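Local coordinates for protein fusolin (Unidentified entomopoxvirus, PDB 4OW5) that binds chitin through an LPMO-like domain, enhances viral virulence and crystallises in vivo into viral spindles, at the interface of chains A and B. Coordinates in Å, arbitrary orientation; residue numbers count along the deposited sequence, not the author numbering. Chains: chain A/B, Fusolin.

Contact 1: the interface of chains A and B. Residues chain A 22-24, 52; chain B 256, 258-259.
The indole of A:Trp22 is the apolar centre of this contact. Its six-membered ring points into chain B, and CH2 of A:Trp22 at the far rim lies 4.0 Å from SG of B:Cys259. CG of A:Trp22 stands anti to the backbone N (chi1 -164°), beside the carbonyl carbon. The second torsion of -88° turns the ring plane across this direction. A:Pro24 from the same chain covers one indole face, with its CD near the rim. The ring is therefore backed by its own chain while its edge meets the partner. The peptide bond from A:Trp22 to A:Pro23 is cis, and the turn it makes brings A:Pro24 back over the indole.

Next out is B:Asp258. Its side chain crosses the indole at about a right angle, and the methylene CB of B:Asp258 packs 3.9 Å from CZ2 of A:Trp22. The backbone O of B:Asp258 faces the prolines, 3.6 Å from CD of A:Pro24. On the far flank, CD1 of A:Ile52 reaches the carbonyl O of B:Cys259 at 3.7 Å.

The rim is acidic. OD2 of the B:Asp258 carboxylate lies at the indole edge, in the ring plane. OD2 of B:Asp258 accepts a nearly straight but long and weak hydrogen bond from NE1 of A:Trp22, 3.4 Å away. The carboxylate is turned 56° from the ring. B:Asp256 meets A:Trp22 tip to tip, its carboxylate almost parallel to the ring. OD2 of B:Asp256 is 3.5 Å from CZ2 of A:Trp22, a contact with a ring C-H edge. OD1 of B:Asp256 takes a weak hydrogen bond from the backbone N of B:Asp258, which may steady the turn. The two carboxylates lie along the N-H and C-H edge of the indole, where its partial positive charge may suit them.

A:Trp22, A:Pro23 and A:Pro24 lie in a loop between helices 10-17 and 32-47, and A:Ile52 begins helix 52-64. Chain B contributes the 3-10 turn 257-259 and the residue B:Asp256 just before it.

Contact 2: the interface of chains A and B. Residues chain A 6-7, 120-123, 132-135; chain B 345, 348-349, 352-354.
A:Phe6 fills the tightly packed part. Its CG is anti to the backbone N (chi1 -170°), which sends the ring against helix 338-352 of chain B. CD1 and CE1 of B:Tyr348 come over one face of A:Phe6, edge-to-face with planes 58° apart; CE1 of B:Tyr348 is 3.5 Å from CG of A:Phe6. The ring edge meets CE1 of B:Tyr345 and the CG2 methyl of B:Thr353, and CG2 of B:Thr353 is 3.7 Å from CZ of A:Phe6. CG1 of B:Ile349 packs against CE1 of A:Phe6, while its CD1 branch lies beside A:Thr120 CG2. At this end the phenol OH of B:Tyr345 and OG1 of A:Thr120 share a 2.7 Å hydrogen bond, and either hydroxyl could be the donor.

Backbone bonds close the other end. N of A:Glu135 gives a nearly straight 2.9 Å bond to O of B:His352, and B:Gly354 N bonds to A:Pro133 O at 3.0 Å. OG1 of B:Thr353 donates a 2.7 Å hydrogen bond to O of B:Ile349 from above the carbonyl plane, leaving its methyl to A:Phe6.

The looser side is bridged by water. Water 1 joins B:Tyr348 OH to O and OE1 of A:Glu135; water 2 joins B:Thr353 OG1 to A:Pro123 O.

Helix 338-352 and its following residues lie on strands 2-6, 120-123 and 131-140, with an antiparallel bridge between A:Ile134 and B:Thr353.

Contact 1: the interface of chains A and B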
# COMPACT_ATOMS: atom_id res chain seq x y z
N TRP A 22 25.67 -10.52 -18.61
CA TRP A 22 26.80 -9.62 -18.76
C TRP A 22 26.37 -8.19 -18.46
O TRP A 22 25.28 -7.82 -18.91
CB TRP A 22 27.33 -9.69 -20.22
CG TRP A 22 28.69 -9.10 -20.35
CD1 TRP A 22 28.99 -7.79 -20.59
CD2 TRP A 22 29.91 -9.72 -19.92
NE1 TRP A 22 30.34 -7.58 -20.43
CE2 TRP A 22 30.93 -8.75 -20.02
CE3 TRP A 22 30.24 -11.00 -19.47
CZ2 TRP A 22 32.25 -9.02 -19.67
CZ3 TRP A 22 31.56 -11.29 -19.18
CH2 TRP A 22 32.55 -10.30 -19.27
N PRO A 23 27.15 -7.33 -17.78
CA PRO A 23 28.44 -7.57 -17.09
C PRO A 23 28.32 -8.62 -15.98
O PRO A 23 27.22 -8.87 -15.48
CB PRO A 23 28.80 -6.19 -16.51
CG PRO A 23 27.89 -5.23 -17.13
CD PRO A 23 26.66 -5.96 -17.53
N PRO A 24 29.44 -9.27 -15.59
CA PRO A 24 29.35 -10.36 -14.60
C PRO A 24 28.95 -9.94 -13.18
O PRO A 24 28.52 -10.79 -12.44
CB PRO A 24 30.77 -10.97 -14.58
CG PRO A 24 31.63 -10.04 -15.29
CD PRO A 24 30.82 -9.11 -16.11
N ILE A 52 36.06 -13.99 -9.88
CA ILE A 52 34.96 -13.29 -10.56
C ILE A 52 34.10 -14.31 -11.35
O ILE A 52 32.87 -14.22 -11.32
CB ILE A 52 35.48 -12.20 -11.54
CG1 ILE A 52 36.02 -10.99 -10.77
CG2 ILE A 52 34.39 -11.76 -12.55
CD1 ILE A 52 37.00 -10.14 -11.67
N ASP B 256 39.64 -6.01 -20.41
CA ASP B 256 38.19 -5.77 -20.54
C ASP B 256 37.67 -5.10 -19.28
O ASP B 256 37.49 -5.76 -18.26
CB ASP B 256 37.43 -7.06 -20.85
CG ASP B 256 35.94 -6.89 -21.13
OD1 ASP B 256 35.49 -5.72 -21.31
OD2 ASP B 256 35.24 -7.90 -21.21
N ASP B 258 34.72 -4.12 -18.44
CA ASP B 258 33.42 -4.62 -17.93
C ASP B 258 33.59 -5.75 -16.88
O ASP B 258 32.64 -6.01 -16.13
CB ASP B 258 32.54 -5.15 -19.06
CG ASP B 258 32.05 -4.11 -20.07
OD1 ASP B 258 32.17 -2.89 -19.77
OD2 ASP B 258 31.55 -4.51 -21.14
N CYS B 259 34.76 -6.41 -16.84
CA CYS B 259 35.03 -7.50 -15.91
C CYS B 259 35.11 -7.04 -14.44
O CYS B 259 34.85 -7.85 -13.56
CB CYS B 259 36.30 -8.24 -16.31
SG CYS B 259 36.06 -9.45 -17.63

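Contact 2: the interface of chains A and B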
# COMPACT_ATOMS: atom_id res chain seq x y z
N PHE A 6 1.80 -17.54 -13.94
CA PHE A 6 0.78 -16.56 -13.52
C PHE A 6 0.23 -16.92 -12.15
O PHE A 6 -0.39 -17.97 -12.06
CB PHE A 6 -0.39 -16.42 -14.51
CG PHE A 6 -1.24 -15.24 -14.10
CD1 PHE A 6 -0.74 -13.95 -14.19
CD2 PHE A 6 -2.47 -15.42 -13.48
CE1 PHE A 6 -1.42 -12.88 -13.64
CE2 PHE A 6 -3.21 -14.32 -13.02
CZ PHE A 6 -2.67 -13.05 -13.12
N PRO A 7 0.40 -16.07 -11.11
CA PRO A 7 1.22 -14.83 -11.07
C PRO A 7 2.69 -15.21 -11.23
O PRO A 7 3.11 -16.20 -10.64
CB PRO A 7 0.94 -14.22 -9.68
CG PRO A 7 -0.02 -15.10 -9.00
CD PRO A 7 -0.14 -16.40 -9.78
N THR A 120 2.99 -8.74 -9.08
CA THR A 120 1.90 -8.77 -10.02
C THR A 120 0.82 -7.89 -9.39
O THR A 120 0.43 -8.15 -8.24
CB THR A 120 1.40 -10.20 -10.25
OG1 THR A 120 2.39 -10.93 -10.97
CG2 THR A 120 0.02 -10.22 -10.97
N VAL A 121 0.31 -6.91 -10.11
CA VAL A 121 -0.70 -5.98 -9.60
C VAL A 121 -2.06 -6.37 -10.11
O VAL A 121 -2.33 -6.22 -11.29
CB VAL A 121 -0.35 -4.53 -10.02
CG1 VAL A 121 -1.45 -3.57 -9.57
CG2 VAL A 121 1.02 -4.12 -9.47
N ILE A 122 -2.94 -6.81 -9.21
CA ILE A 122 -4.29 -7.23 -9.55
C ILE A 122 -5.28 -6.12 -9.14
O ILE A 122 -5.50 -5.91 -7.96
CB ILE A 122 -4.61 -8.60 -8.87
CG1 ILE A 122 -3.52 -9.65 -9.29
CG2 ILE A 122 -6.07 -9.08 -9.23
CD1 ILE A 122 -3.65 -10.93 -8.69
N PRO A 123 -5.94 -5.45 -10.10
CA PRO A 123 -6.93 -4.42 -9.72
C PRO A 123 -8.21 -5.01 -9.14
O PRO A 123 -8.66 -6.08 -9.56
CB PRO A 123 -7.20 -3.67 -11.04
CG PRO A 123 -6.26 -4.24 -12.06
CD PRO A 123 -5.86 -5.60 -11.57
N VAL A 132 -10.66 -12.93 -4.23
CA VAL A 132 -10.53 -12.66 -5.66
C VAL A 132 -10.08 -13.95 -6.33
O VAL A 132 -8.98 -14.43 -6.02
CB VAL A 132 -9.53 -11.51 -5.97
CG1 VAL A 132 -9.30 -11.36 -7.46
CG2 VAL A 132 -10.02 -10.19 -5.39
N PRO A 133 -10.86 -14.53 -7.25
CA PRO A 133 -10.36 -15.72 -7.95
C PRO A 133 -9.25 -15.38 -8.93
O PRO A 133 -9.36 -14.42 -9.67
CB PRO A 133 -11.57 -16.23 -8.71
CG PRO A 133 -12.38 -15.03 -8.95
CD PRO A 133 -12.20 -14.14 -7.74
N ILE A 134 -8.16 -16.14 -8.89
CA ILE A 134 -7.12 -16.00 -9.89
C ILE A 134 -6.95 -17.36 -10.53
O ILE A 134 -6.90 -18.37 -9.83
CB ILE A 134 -5.78 -15.39 -9.40
CG1 ILE A 134 -4.87 -16.38 -8.69
CG2 ILE A 134 -6.03 -14.14 -8.59
CD1 ILE A 134 -3.47 -15.78 -8.34
N GLU A 135 -6.79 -17.39 -11.85
CA GLU A 135 -6.52 -18.63 -12.50
C GLU A 135 -4.99 -18.81 -12.58
O GLU A 135 -4.34 -18.23 -13.43
CB GLU A 135 -7.18 -18.74 -13.86
CG GLU A 135 -7.03 -20.13 -14.45
CD GLU A 135 -7.49 -20.23 -15.89
OE1 GLU A 135 -6.92 -19.51 -16.74
OE2 GLU A 135 -8.31 -21.13 -16.18
N TYR B 345 1.34 -8.92 -20.23
CA TYR B 345 1.11 -9.39 -18.85
C TYR B 345 -0.05 -8.62 -18.22
O TYR B 345 -0.88 -9.23 -17.58
CB TYR B 345 2.36 -9.25 -17.99
CG TYR B 345 2.29 -10.05 -16.72
CD1 TYR B 345 2.32 -11.44 -16.75
CD2 TYR B 345 2.19 -9.42 -15.48
CE1 TYR B 345 2.21 -12.19 -15.58
CE2 TYR B 345 2.10 -10.17 -14.30
CZ TYR B 345 2.11 -11.55 -14.36
OH TYR B 345 2.09 -12.33 -13.21
N TYR B 348 -3.18 -10.22 -19.48
CA TYR B 348 -3.34 -11.54 -18.85
C TYR B 348 -4.01 -11.39 -17.47
O TYR B 348 -4.95 -12.10 -17.16
CB TYR B 348 -2.00 -12.29 -18.71
CG TYR B 348 -2.19 -13.79 -18.59
CD1 TYR B 348 -2.45 -14.38 -17.35
CD2 TYR B 348 -2.23 -14.60 -19.72
CE1 TYR B 348 -2.70 -15.74 -17.24
CE2 TYR B 348 -2.53 -15.96 -19.62
CZ TYR B 348 -2.69 -16.54 -18.38
OH TYR B 348 -2.98 -17.88 -18.26
N ILE B 349 -3.56 -10.42 -16.67
CA ILE B 349 -4.15 -10.17 -15.34
C ILE B 349 -5.64 -9.89 -15.48
O ILE B 349 -6.45 -10.51 -14.79
CB ILE B 349 -3.45 -9.00 -14.63
CG1 ILE B 349 -1.98 -9.31 -14.28
CG2 ILE B 349 -4.21 -8.60 -13.36
CD1 ILE B 349 -1.17 -8.05 -14.00
N HIS B 352 -7.56 -13.14 -16.59
CA HIS B 352 -7.50 -14.38 -15.80
C HIS B 352 -7.56 -14.15 -14.29
O HIS B 352 -7.22 -15.05 -13.52
CB HIS B 352 -6.26 -15.19 -16.20
CG HIS B 352 -6.29 -15.51 -17.66
ND1 HIS B 352 -7.18 -16.45 -18.16
CD2 HIS B 352 -5.69 -14.89 -18.69
CE1 HIS B 352 -7.01 -16.43 -19.48
NE2 HIS B 352 -6.14 -15.49 -19.84
N THR B 353 -8.14 -13.02 -13.89
CA THR B 353 -8.45 -12.72 -12.49
C THR B 353 -9.86 -12.14 -12.46
O THR B 353 -10.32 -11.56 -13.45
CB THR B 353 -7.46 -11.78 -11.80
OG1 THR B 353 -7.57 -10.46 -12.32
CG2 THR B 353 -6.03 -12.27 -11.87
N GLY B 354 -10.50 -12.24 -11.32
CA GLY B 354 -11.82 -11.68 -11.14
C GLY B 354 -12.94 -12.62 -11.53
O GLY B 354 -12.74 -13.67 -12.16
O HOH W 1 -4.19 -18.67 -16.02
O HOH W 2 -9.41 -8.59 -11.18

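The C-alpha centres of contact 1 and contact 2 are about 38 Å apart, and the two share no residues. In both, chain A supplies residues from the first part of its sequence, and chain B supplies residues from 256 onward. Contact 1 uses the helical, loop-rich part of chain A; contact 2 uses its strands. The later part of chain B thus grips chain A at two separate places. The two-fold symmetry repeats both contacts with the chains exchanged, so each copy embraces the other. Such an exchange suggests a dimer, which may be a building unit of the spindle crystals.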